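Local coordinates for malonyl CoA-acyl carrier protein transacylase (Staphylococcus aureus, PDB 3IM9), which catalyses the transfer of the malonyl group from malonyl-CoA to holo-acyl carrier protein, a step of fatty acid biosynthesis, at residues A[94-99]-A[164-169]. Residues are numbered along the deposited sequence; the frame is centred on the assembly and turned at random.
Sequences MGHSLG and PANINC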
loop_
_atom_site.group_PDB
_atom_site.type_symbol
_atom_site.label_atom_id
_atom_site.label_comp_id
_atom_site.label_asym_id
_atom_site.label_seq_id
_atom_site.Cartn_x
_atom_site.Cartn_y
_atom_site.Cartn_z
ATOM N N MET A 94 -1.948 -1.527 9.187
ATOM C CA MET A 94 -1.167 -0.665 8.256
ATOM C C MET A 94 -1.307 -1.234 6.876
ATOM O O MET A 94 -1.719 -2.372 6.700
ATOM C CB MET A 94 0.351 -0.577 8.625
ATOM C CG MET A 94 1.085 -1.883 8.506
ATOM S SD MET A 94 2.849 -1.729 8.628
ATOM C CE MET A 94 3.207 -3.461 8.760
ATOM N N GLY A 95 -1.046 -0.403 5.887
ATOM C CA GLY A 95 -1.104 -0.920 4.464
ATOM C C GLY A 95 -0.120 -0.136 3.627
ATOM O O GLY A 95 0.218 1.029 3.940
ATOM N N HIS A 96 0.307 -0.750 2.521
ATOM C CA HIS A 96 1.403 -0.138 1.726
ATOM C C HIS A 96 0.853 0.772 0.649
ATOM O O HIS A 96 0.240 0.271 -0.310
ATOM C CB HIS A 96 2.251 -1.254 1.134
ATOM C CG HIS A 96 3.592 -0.790 0.647
ATOM N ND1 HIS A 96 3.727 -0.118 -0.569
ATOM C CD2 HIS A 96 4.840 -1.045 1.102
ATOM C CE1 HIS A 96 5.018 0.157 -0.762
ATOM N NE2 HIS A 96 5.721 -0.433 0.214
ATOM N N SER A 97 0.996 2.091 0.863
ATOM C CA SER A 97 0.602 3.110 -0.119
ATOM C C SER A 97 -0.921 3.037 -0.333
ATOM O O SER A 97 -1.682 3.472 0.544
ATOM C CB SER A 97 1.408 3.041 -1.392
ATOM O OG SER A 97 1.041 4.122 -2.241
ATOM N N LEU A 98 -1.418 2.477 -1.444
ATOM C CA LEU A 98 -2.862 2.246 -1.575
ATOM C C LEU A 98 -3.389 1.463 -0.335
ATOM O O LEU A 98 -4.523 1.690 0.131
ATOM C CB LEU A 98 -3.072 1.476 -2.899
ATOM C CG LEU A 98 -4.540 1.071 -3.203
ATOM C CD1 LEU A 98 -5.011 -0.216 -2.422
ATOM C CD2 LEU A 98 -5.526 2.248 -3.069
ATOM N N GLY A 99 -2.639 0.462 0.082
ATOM C CA GLY A 99 -3.080 -0.385 1.182
ATOM C C GLY A 99 -3.497 0.372 2.440
ATOM O O GLY A 99 -4.274 -0.161 3.233
ATOM N N PRO A 164 14.568 8.243 -2.203
ATOM C CA PRO A 164 13.981 6.973 -1.697
ATOM C C PRO A 164 12.501 7.228 -1.552
ATOM O O PRO A 164 12.045 8.305 -1.040
ATOM C CB PRO A 164 14.663 6.818 -0.308
ATOM C CG PRO A 164 16.076 7.492 -0.482
ATOM C CD PRO A 164 15.647 8.771 -1.298
ATOM N N ALA A 165 11.731 6.257 -2.032
ATOM C CA ALA A 165 10.281 6.354 -2.079
ATOM C C ALA A 165 9.610 5.271 -1.245
ATOM O O ALA A 165 8.821 5.580 -0.352
ATOM C CB ALA A 165 9.794 6.292 -3.521
ATOM N N ASN A 166 9.911 4.003 -1.523
ATOM C CA ASN A 166 9.259 2.955 -0.776
ATOM C C ASN A 166 10.380 2.250 -0.043
ATOM O O ASN A 166 11.254 1.629 -0.633
ATOM C CB ASN A 166 8.478 1.926 -1.676
ATOM C CG ASN A 166 7.388 2.472 -2.526
ATOM O OD1 ASN A 166 6.974 1.747 -3.498
ATOM N ND2 ASN A 166 6.826 3.557 -2.234
ATOM N N ILE A 167 10.388 2.365 1.282
ATOM C CA ILE A 167 11.421 1.799 2.141
ATOM C C ILE A 167 10.856 0.461 2.664
ATOM O O ILE A 167 10.112 0.437 3.604
ATOM C CB ILE A 167 11.699 2.747 3.336
ATOM C CG1 ILE A 167 11.996 4.204 2.859
ATOM C CG2 ILE A 167 12.886 2.209 4.081
ATOM C CD1 ILE A 167 13.027 4.406 1.857
ATOM N N ASN A 168 11.115 -0.581 1.916
ATOM C CA ASN A 168 10.354 -1.851 2.030
ATOM C C ASN A 168 10.923 -2.861 2.986
ATOM O O ASN A 168 10.178 -3.371 3.816
ATOM C CB ASN A 168 10.131 -2.457 0.624
ATOM C CG ASN A 168 9.173 -1.607 -0.213
ATOM O OD1 ASN A 168 8.481 -0.732 0.310
ATOM N ND2 ASN A 168 9.085 -1.934 -1.509
ATOM N N CYS A 169 12.184 -3.232 2.820
ATOM C CA CYS A 169 12.840 -4.170 3.757
ATOM C C CYS A 169 14.324 -4.000 3.545
ATOM O O CYS A 169 14.760 -3.339 2.614
ATOM C CB CYS A 169 12.391 -5.620 3.525
ATOM S SG CYS A 169 12.898 -6.348 1.947
#
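H96 reaches from the end of strand 92-95 to N166 and N168 on strand 162-169, out of a strand-to-helix turn in which G99 N donates to H96 O at 2.9 Å, closing a type II' beta turn, while the opposing strand of the smaller subdomain is interrupted by two classic beta bulges, at A165/N166 and N168/C169. The turn has the GxSxG pattern of a nucleophile elbow, as expected for an acyl transferase: S97, the probable nucleophile, sits at its bend with a positive phi of 64°, and its OG is hydrogen-bonded to H207 and R122.

The H96 side chain extends across the cleft with CG anti to the backbone N (chi1 -163°), which presents the outer edge of the imidazole to the strand. At that edge NE2 lies 2.8 Å from the N168 side-chain amide, measured to OD1, although which end of this amide faces the ring is uncertain. N166 meets the neighbouring corner, its OD1 3.7 Å from H96 CE1 and near the ring plane, with its amide turned almost perpendicular to the imidazole (87°). The N166 side chain also lies close to that of H207, the probable catalytic histidine, so this small contact joins the two subdomains right beside the active site. A sulfate ion, probably from the crystallisation liquor, lies close to the H96 side chain and may mark a pocket. N166 CB, which carries the amide, comes within 4.0 Å of H96 CE1.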